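Local coordinates for protein aldehyde dehydrogenase (Staphylococcus aureus, PDB 6K10) that oxidises the aldehyde 4,4'-diaponeurosporen-4-al to 4,4'-diaponeurosporenoic acid with NAD+, a step in staphyloxanthin biosynthesis, at residues A[45-50]-A[157-162]; A[59-64]-A[68-73]; A[75-80]-A[128-133]. The protein carries 1 engineered substitution. All coordinates share one frame; numbering follows the deposited sequence.

Contact 1: A[45-50]-A[157-162]; sequences KSYESD and IKRLIN
Tyr47 lays its ring against the helix 151-164 and meets two neighbouring residues of it, Leu160 over a face and Arg159 at an edge. Leu160 CA sits over the face, 4.2 Å from the ring centroid and 16° off the ring normal, so this is a CH-pi contact. It is displaced toward the rim of the ring. The Leu160 side chain leaves its CA with CG anti to the backbone N (chi1 -173°) and turns its CD2 over the same face, near the CD1-CE1 rim of the ring. Leu160 CD2 is modelled 3.2 Å from Tyr47 CD1, a distance too short for two carbons and therefore doubtful.

Arg159 approaches from the other long side of the ring. Its NH2 lies 3.4 Å from Tyr47 CE2, near the ring plane. The guanidinium and ring planes are 36° apart, so the two groups do not stack. A bend at chi3 of Arg159 brings the guanidinium back beside the ring and toward Asp50. Asp50 OD2 lies at the guanidinium edge, 4.3 Å from Arg159 NH2, too far for a salt bridge.

Tyr47 sits at the break between helices 30-46 and 48-59. It is the first residue to leave one and stands at the N-cap position of the next. Its partner helix joins strands 141-145 and 170-172 in a beta-alpha-beta crossover. On that helix Lys158 NZ donates to Asn162 OD1 on a lone pair, and Glu171 on strand 170-172 binds both residues.

No hydrogen bond crosses between the two segments. The contact rests mainly on the CH-pi approach of Leu160 to Tyr47, while the attraction between Asp50 and Arg159 is probably modest and long-range.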
loop_
_atom_site.group_PDB
_atom_site.type_symbol
_atom_site.label_atom_id
_atom_site.label_comp_id
_atom_site.label_asym_id
_atom_site.label_seq_id
_atom_site.Cartn_x
_atom_site.Cartn_y
_atom_site.Cartn_z
ATOM N N LYS A 45 9.004 18.227 -24.551
ATOM C CA LYS A 45 9.138 18.400 -25.994
ATOM C C LYS A 45 10.204 19.436 -26.327
ATOM O O LYS A 45 10.999 19.244 -27.254
ATOM C CB LYS A 45 7.796 18.802 -26.600
ATOM C CG LYS A 45 6.761 17.694 -26.596
ATOM C CD LYS A 45 5.379 18.245 -26.895
ATOM C CE LYS A 45 4.293 17.283 -26.447
ATOM N NZ LYS A 45 3.012 17.510 -27.171
ATOM N N SER A 46 10.235 20.541 -25.578
ATOM C CA SER A 46 11.243 21.567 -25.815
ATOM C C SER A 46 12.650 21.028 -25.595
ATOM O O SER A 46 13.595 21.464 -26.263
ATOM C CB SER A 46 10.986 22.768 -24.905
ATOM O OG SER A 46 9.642 23.204 -25.014
ATOM N N TYR A 47 12.804 20.075 -24.681
ATOM C CA TYR A 47 14.100 19.518 -24.324
ATOM C C TYR A 47 14.356 18.160 -24.958
ATOM O O TYR A 47 15.328 17.496 -24.587
ATOM C CB TYR A 47 14.206 19.400 -22.808
ATOM C CG TYR A 47 14.618 20.667 -22.109
ATOM C CD1 TYR A 47 13.727 21.719 -21.965
ATOM C CD2 TYR A 47 15.876 20.791 -21.540
ATOM C CE1 TYR A 47 14.086 22.872 -21.301
ATOM C CE2 TYR A 47 16.246 21.938 -20.876
ATOM C CZ TYR A 47 15.347 22.976 -20.759
ATOM O OH TYR A 47 15.716 24.121 -20.095
ATOM N N GLU A 48 13.508 17.732 -25.898
ATOM C CA GLU A 48 13.601 16.379 -26.438
ATOM C C GLU A 48 14.998 16.079 -26.971
ATOM O O GLU A 48 15.557 15.007 -26.712
ATOM C CB GLU A 48 12.559 16.180 -27.538
ATOM C CG GLU A 48 12.600 14.798 -28.163
ATOM C CD GLU A 48 11.689 14.672 -29.368
ATOM O OE1 GLU A 48 10.456 14.748 -29.189
ATOM O OE2 GLU A 48 12.207 14.499 -30.491
ATOM N N SER A 49 15.579 17.021 -27.715
ATOM C CA SER A 49 16.902 16.789 -28.285
ATOM C C SER A 49 17.958 16.644 -27.195
ATOM O O SER A 49 18.825 15.767 -27.275
ATOM C CB SER A 49 17.269 17.923 -29.241
ATOM O OG SER A 49 18.238 17.492 -30.180
ATOM N N ASP A 50 17.898 17.495 -26.166
ATOM C CA ASP A 50 18.874 17.418 -25.084
ATOM C C ASP A 50 18.719 16.136 -24.276
ATOM O O ASP A 50 19.718 15.580 -23.803
ATOM C CB ASP A 50 18.747 18.639 -24.170
ATOM C CG ASP A 50 18.489 19.920 -24.940
ATOM O OD1 ASP A 50 17.359 20.106 -25.443
ATOM O OD2 ASP A 50 19.420 20.746 -25.049
ATOM N N ILE A 157 17.454 16.993 -16.570
ATOM C CA ILE A 157 16.235 16.911 -15.770
ATOM C C ILE A 157 16.119 18.126 -14.856
ATOM O O ILE A 157 15.051 18.739 -14.737
ATOM C CB ILE A 157 16.211 15.593 -14.974
ATOM C CG1 ILE A 157 16.001 14.406 -15.918
ATOM C CG2 ILE A 157 15.139 15.631 -13.894
ATOM C CD1 ILE A 157 15.971 13.062 -15.216
ATOM N N LYS A 158 17.222 18.495 -14.200
ATOM C CA LYS A 158 17.201 19.652 -13.309
ATOM C C LYS A 158 16.912 20.939 -14.075
ATOM O O LYS A 158 16.108 21.766 -13.629
ATOM C CB LYS A 158 18.530 19.762 -12.564
ATOM C CG LYS A 158 18.688 21.054 -11.785
ATOM C CD LYS A 158 19.164 20.793 -10.370
ATOM C CE LYS A 158 19.217 22.080 -9.570
ATOM N NZ LYS A 158 17.957 22.291 -8.806
ATOM N N ARG A 159 17.568 21.129 -15.223
ATOM C CA ARG A 159 17.310 22.304 -16.052
ATOM C C ARG A 159 15.843 22.377 -16.450
ATOM O O ARG A 159 15.180 23.404 -16.264
ATOM C CB ARG A 159 18.190 22.262 -17.302
ATOM C CG ARG A 159 19.643 22.645 -17.088
ATOM C CD ARG A 159 20.284 23.063 -18.408
ATOM N NE ARG A 159 20.967 21.958 -19.076
ATOM C CZ ARG A 159 20.667 21.517 -20.295
ATOM N NH1 ARG A 159 21.344 20.508 -20.823
ATOM N NH2 ARG A 159 19.687 22.082 -20.987
ATOM N N LEU A 160 15.328 21.281 -17.010
ATOM C CA LEU A 160 13.937 21.214 -17.444
ATOM C C LEU A 160 12.985 21.606 -16.321
ATOM O O LEU A 160 12.093 22.444 -16.505
ATOM C CB LEU A 160 13.644 19.797 -17.945
ATOM C CG LEU A 160 12.308 19.502 -18.615
ATOM C CD1 LEU A 160 11.177 19.205 -17.630
ATOM C CD2 LEU A 160 12.012 20.728 -19.407
ATOM N N ILE A 161 13.166 21.006 -15.147
ATOM C CA ILE A 161 12.254 21.249 -14.033
ATOM C C ILE A 161 12.358 22.693 -13.559
ATOM O O ILE A 161 11.346 23.379 -13.381
ATOM C CB ILE A 161 12.536 20.258 -12.891
ATOM C CG1 ILE A 161 12.128 18.839 -13.304
ATOM C CG2 ILE A 161 11.833 20.696 -11.617
ATOM C CD1 ILE A 161 10.642 18.671 -13.537
ATOM N N ASN A 162 13.586 23.176 -13.351
ATOM C CA ASN A 162 13.772 24.505 -12.774
ATOM C C ASN A 162 13.276 25.609 -13.697
ATOM O O ASN A 162 12.828 26.659 -13.222
ATOM C CB ASN A 162 15.246 24.732 -12.431
ATOM C CG ASN A 162 15.672 23.993 -11.180
ATOM O OD1 ASN A 162 16.862 23.795 -10.939
ATOM N ND2 ASN A 162 14.699 23.584 -10.372
#

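Contact 2: A[59-64]-A[68-73]; sequences LGKNKV and ATEIGI
Lys61 and Glu70 form a salt bridge, with Lys61 NZ 2.7 Å from Glu70 OE2. The two side chains cross at about a right angle. The ammonium uses the anti lone pair of OE2, on the side away from OE1. Lys61 starts extended, then bends at chi3 (-62°) and again at chi4, which turns its amine to the carboxylate. A water accepts from Lys61 NZ at 2.8 Å and donates to Thr69 OG1 at 3.0 Å. Thr69 OG1 is also hydrogen-bonded to Glu65 O within the helix. Nearby, Ala68 N donates to Val64 O at 3.0 Å, an ordinary helical bond that ties the first turn of helix 63-89 to the next.

Further direct partners hold both charged ends. Glu70 OE1 accepts from the backbone N of Phe125 and Gln126, and Lys61 NZ donates to Asn122 O. Tyr123 adds a cation-pi contact to Lys61. The Thr69 side chain is about 12 Å from that of Ser251, an engineered residue at a predicted active-site position.

The carboxylate sits at the N-terminal end of helix 126-138, which probably favours its charge. The network ties the residues leading into that helix to helix 63-89 and the loop before it.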
loop_
_atom_site.group_PDB
_atom_site.type_symbol
_atom_site.label_atom_id
_atom_site.label_comp_id
_atom_site.label_asym_id
_atom_site.label_seq_id
_atom_site.Cartn_x
_atom_site.Cartn_y
_atom_site.Cartn_z
ATOM N N LEU A 59 24.445 6.467 -21.493
ATOM C CA LEU A 59 24.068 5.058 -21.547
ATOM C C LEU A 59 24.230 4.445 -22.933
ATOM O O LEU A 59 23.865 3.278 -23.127
ATOM C CB LEU A 59 22.622 4.881 -21.072
ATOM C CG LEU A 59 22.353 5.084 -19.580
ATOM C CD1 LEU A 59 20.859 5.134 -19.303
ATOM C CD2 LEU A 59 23.010 3.982 -18.769
ATOM N N GLY A 60 24.764 5.189 -23.898
ATOM C CA GLY A 60 24.828 4.691 -25.262
ATOM C C GLY A 60 23.473 4.375 -25.849
ATOM O O GLY A 60 23.370 3.533 -26.747
ATOM N N LYS A 61 22.424 5.033 -25.362
ATOM C CA LYS A 61 21.059 4.680 -25.728
ATOM C C LYS A 61 20.687 5.324 -27.057
ATOM O O LYS A 61 20.665 6.554 -27.178
ATOM C CB LYS A 61 20.093 5.108 -24.626
ATOM C CG LYS A 61 18.721 4.465 -24.729
ATOM C CD LYS A 61 17.898 4.730 -23.479
ATOM C CE LYS A 61 18.565 4.130 -22.250
ATOM N NZ LYS A 61 17.575 3.689 -21.223
ATOM N N ASN A 62 20.390 4.488 -28.051
ATOM C CA ASN A 62 19.973 4.972 -29.356
ATOM C C ASN A 62 18.592 5.619 -29.271
ATOM O O ASN A 62 17.796 5.337 -28.371
ATOM C CB ASN A 62 19.975 3.828 -30.372
ATOM C CG ASN A 62 18.871 2.816 -30.123
ATOM O OD1 ASN A 62 17.720 3.027 -30.504
ATOM N ND2 ASN A 62 19.221 1.705 -29.481
ATOM N N LYS A 63 18.309 6.498 -30.236
ATOM C CA LYS A 63 17.128 7.351 -30.133
ATOM C C LYS A 63 15.826 6.565 -30.252
ATOM O O LYS A 63 14.810 6.975 -29.680
ATOM C CB LYS A 63 17.189 8.461 -31.183
ATOM C CG LYS A 63 17.188 7.981 -32.619
ATOM C CD LYS A 63 17.526 9.123 -33.564
ATOM N N VAL A 64 15.822 5.449 -30.984
ATOM C CA VAL A 64 14.616 4.625 -31.053
ATOM C C VAL A 64 14.313 4.029 -29.685
ATOM O O VAL A 64 13.192 4.132 -29.171
ATOM C CB VAL A 64 14.767 3.531 -32.124
ATOM C CG1 VAL A 64 13.577 2.580 -32.081
ATOM C CG2 VAL A 64 14.905 4.157 -33.503
ATOM N N ALA A 68 11.131 4.927 -27.086
ATOM C CA ALA A 68 10.143 3.925 -26.703
ATOM C C ALA A 68 10.148 3.658 -25.203
ATOM O O ALA A 68 9.112 3.284 -24.642
ATOM C CB ALA A 68 10.386 2.627 -27.471
ATOM N N THR A 69 11.286 3.844 -24.533
ATOM C CA THR A 69 11.402 3.486 -23.126
ATOM C C THR A 69 11.547 4.672 -22.183
ATOM O O THR A 69 11.478 4.475 -20.964
ATOM C CB THR A 69 12.592 2.535 -22.907
ATOM O OG1 THR A 69 13.819 3.223 -23.183
ATOM C CG2 THR A 69 12.479 1.316 -23.811
ATOM N N GLU A 70 11.752 5.889 -22.690
ATOM C CA GLU A 70 11.928 7.025 -21.790
ATOM C C GLU A 70 11.065 8.224 -22.173
ATOM O O GLU A 70 10.210 8.644 -21.388
ATOM C CB GLU A 70 13.404 7.441 -21.725
ATOM C CG GLU A 70 14.372 6.288 -21.490
ATOM C CD GLU A 70 15.176 6.429 -20.207
ATOM O OE1 GLU A 70 14.746 7.174 -19.303
ATOM O OE2 GLU A 70 16.238 5.786 -20.102
ATOM N N ILE A 71 11.270 8.785 -23.363
ATOM C CA ILE A 71 10.595 10.035 -23.716
ATOM C C ILE A 71 9.160 9.780 -24.154
ATOM O O ILE A 71 8.212 10.327 -23.575
ATOM C CB ILE A 71 11.374 10.790 -24.806
ATOM C CG1 ILE A 71 12.786 11.113 -24.331
ATOM C CG2 ILE A 71 10.636 12.062 -25.191
ATOM C CD1 ILE A 71 13.569 11.933 -25.322
ATOM N N GLY A 72 8.980 8.975 -25.202
ATOM C CA GLY A 72 7.655 8.813 -25.779
ATOM C C GLY A 72 6.654 8.229 -24.804
ATOM O O GLY A 72 5.503 8.668 -24.743
ATOM N N ILE A 73 7.079 7.231 -24.027
ATOM C CA ILE A 73 6.183 6.612 -23.059
ATOM C C ILE A 73 5.782 7.611 -21.980
ATOM O O ILE A 73 4.668 7.545 -21.446
ATOM C CB ILE A 73 6.845 5.351 -22.470
ATOM C CG1 ILE A 73 5.879 4.598 -21.557
ATOM C CG2 ILE A 73 8.126 5.705 -21.728
ATOM C CD1 ILE A 73 6.228 3.138 -21.395
HETATM O O HOH W 1 16.458 1.743 -22.909
#

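Contact 3: A[75-80]-A[128-133]; sequences LKSIKI and VFEPLI
Ser77 reaches from helix 75-80 to Glu130 and Ile133 on helix 128-133. Its CB points toward the partner helix and lies 3.2 Å from Glu130 OE2, with Ile133 CD1 also close by. One bond further, OG is anti to the backbone N (chi1 -177°). From there Ser77 OG donates to Glu130 OE2 at 2.7 Å, on the syn lone pair of OE2, the side of OE1. The same Ser77 OG lies 3.6 Å from Ile133 CD1, so the methyl borders the bond.

Glu130 meets the hydroxyl by bending at chi2 (52°), which brings its carboxylate back to helix 75-80. Its OE1 is hydrogen-bonded to Ser427 OG. Beside this polar pair, Ile133 crosses Ile78 at about a right angle. Ile133 CD1 presses on Ile78 CG1 at 3.5 Å, slightly tighter than usual for carbons.

The two short helical segments run nearly parallel, their directions 3° apart. They bring helices 63-89 and 126-138 together, and Leu132 packs the latter onto strand 141-145. The side chains of Glu130 and Glu217, a predicted active-site residue, are about 9 Å apart.

Glu130 is buried, and serine hydroxyls meet both of its oxygens. Such bonding probably helps to accommodate a charged carboxylate between the helices.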
loop_
_atom_site.group_PDB
_atom_site.type_symbol
_atom_site.label_atom_id
_atom_site.label_comp_id
_atom_site.label_asym_id
_atom_site.label_seq_id
_atom_site.Cartn_x
_atom_site.Cartn_y
_atom_site.Cartn_z
ATOM N N LEU A 75 5.568 11.053 -22.465
ATOM C CA LEU A 75 4.625 11.959 -23.112
ATOM C C LEU A 75 3.243 11.328 -23.211
ATOM O O LEU A 75 2.227 11.979 -22.939
ATOM C CB LEU A 75 5.138 12.344 -24.500
ATOM C CG LEU A 75 6.364 13.256 -24.540
ATOM C CD1 LEU A 75 6.805 13.474 -25.976
ATOM C CD2 LEU A 75 6.058 14.583 -23.864
ATOM N N LYS A 76 3.190 10.052 -23.596
ATOM C CA LYS A 76 1.913 9.350 -23.670
ATOM C C LYS A 76 1.247 9.272 -22.302
ATOM O O LYS A 76 0.025 9.429 -22.187
ATOM C CB LYS A 76 2.125 7.951 -24.248
ATOM C CG LYS A 76 0.846 7.232 -24.629
ATOM N N SER A 77 2.034 9.036 -21.248
ATOM C CA SER A 77 1.464 8.937 -19.908
ATOM C C SER A 77 0.932 10.283 -19.426
ATOM O O SER A 77 -0.134 10.342 -18.799
ATOM C CB SER A 77 2.508 8.388 -18.935
ATOM O OG SER A 77 1.960 8.220 -17.640
ATOM N N ILE A 78 1.660 11.372 -19.698
ATOM C CA ILE A 78 1.172 12.704 -19.344
ATOM C C ILE A 78 -0.160 12.971 -20.023
ATOM O O ILE A 78 -1.117 13.444 -19.396
ATOM C CB ILE A 78 2.205 13.782 -19.724
ATOM C CG1 ILE A 78 3.497 13.618 -18.930
ATOM C CG2 ILE A 78 1.621 15.176 -19.510
ATOM C CD1 ILE A 78 4.652 14.423 -19.481
ATOM N N LYS A 79 -0.236 12.674 -21.320
ATOM C CA LYS A 79 -1.468 12.872 -22.074
ATOM C C LYS A 79 -2.640 12.138 -21.427
ATOM O O LYS A 79 -3.721 12.707 -21.253
ATOM C CB LYS A 79 -1.259 12.415 -23.520
ATOM C CG LYS A 79 -2.456 12.574 -24.431
ATOM C CD LYS A 79 -3.175 11.243 -24.571
ATOM C CE LYS A 79 -4.269 11.287 -25.618
ATOM N NZ LYS A 79 -4.422 10.010 -26.369
ATOM N N ILE A 80 -2.435 10.872 -21.056
ATOM C CA ILE A 80 -3.524 10.063 -20.504
ATOM C C ILE A 80 -3.933 10.583 -19.131
ATOM O O ILE A 80 -5.127 10.719 -18.828
ATOM C CB ILE A 80 -3.114 8.578 -20.444
ATOM C CG1 ILE A 80 -2.962 8.014 -21.860
ATOM C CG2 ILE A 80 -4.116 7.766 -19.620
ATOM C CD1 ILE A 80 -2.087 6.772 -21.943
ATOM N N VAL A 128 12.179 8.917 -13.286
ATOM C CA VAL A 128 11.833 10.169 -12.621
ATOM C C VAL A 128 10.403 10.589 -12.942
ATOM O O VAL A 128 9.624 10.921 -12.042
ATOM C CB VAL A 128 12.841 11.279 -13.001
ATOM C CG1 VAL A 128 12.254 12.657 -12.701
ATOM C CG2 VAL A 128 14.154 11.112 -12.255
ATOM N N PHE A 129 10.024 10.543 -14.221
ATOM C CA PHE A 129 8.830 11.270 -14.637
ATOM C C PHE A 129 7.546 10.453 -14.582
ATOM O O PHE A 129 6.474 11.034 -14.371
ATOM C CB PHE A 129 9.047 11.861 -16.033
ATOM C CG PHE A 129 9.965 13.059 -16.032
ATOM C CD1 PHE A 129 9.458 14.311 -15.747
ATOM C CD2 PHE A 129 11.320 12.936 -16.282
ATOM C CE1 PHE A 129 10.274 15.421 -15.721
ATOM C CE2 PHE A 129 12.144 14.047 -16.255
ATOM C CZ PHE A 129 11.619 15.293 -15.977
ATOM N N GLU A 130 7.605 9.122 -14.738
ATOM C CA GLU A 130 6.384 8.349 -14.531
ATOM C C GLU A 130 5.892 8.434 -13.083
ATOM O O GLU A 130 4.691 8.666 -12.877
ATOM C CB GLU A 130 6.570 6.902 -14.998
ATOM C CG GLU A 130 5.339 6.042 -14.755
ATOM C CD GLU A 130 4.064 6.667 -15.313
ATOM O OE1 GLU A 130 3.012 6.587 -14.639
ATOM O OE2 GLU A 130 4.104 7.239 -16.423
ATOM N N PRO A 131 6.742 8.284 -12.056
ATOM C CA PRO A 131 6.250 8.615 -10.704
ATOM C C PRO A 131 5.790 10.055 -10.576
ATOM O O PRO A 131 4.754 10.314 -9.947
ATOM C CB PRO A 131 7.455 8.320 -9.796
ATOM C CG PRO A 131 8.349 7.468 -10.584
ATOM C CD PRO A 131 8.135 7.804 -12.023
ATOM N N LEU A 132 6.524 11.000 -11.171
ATOM C CA LEU A 132 6.176 12.412 -11.033
ATOM C C LEU A 132 4.781 12.703 -11.573
ATOM O O LEU A 132 4.020 13.469 -10.968
ATOM C CB LEU A 132 7.206 13.281 -11.751
ATOM C CG LEU A 132 6.994 14.787 -11.582
ATOM C CD1 LEU A 132 7.228 15.198 -10.134
ATOM C CD2 LEU A 132 7.879 15.587 -12.527
ATOM N N ILE A 133 4.436 12.110 -12.720
ATOM C CA ILE A 133 3.096 12.284 -13.277
ATOM C C ILE A 133 2.046 11.911 -12.240
ATOM O O ILE A 133 1.079 12.645 -12.014
ATOM C CB ILE A 133 2.932 11.450 -14.559
ATOM C CG1 ILE A 133 3.866 11.955 -15.658
ATOM C CG2 ILE A 133 1.496 11.503 -15.035
ATOM C CD1 ILE A 133 4.079 10.948 -16.766
#

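Overall arrangement
The three contacts lie with centres 14 to 15 Å apart. Contact 1 has the outermost segments in sequence, and contacts 2 and 3 fall between them, in that order. Helix 63-89 serves both contact 2 and contact 3, whose segments adjoin but do not otherwise touch. Contact 1 meets both others: Glu48 packs on Ile71 of contact 2, and Ile157 and Ile161 pack on Phe129 of contact 3. Helices 30-46, 48-59, 63-89, 126-138 and 151-164 pack against one another here. Strands 141-145 and 170-172 of the mixed sheet lie against the last two. The packing thus connects the sheet to the helices on its surface, and probably through helix 63-89 to the region of the predicted active site.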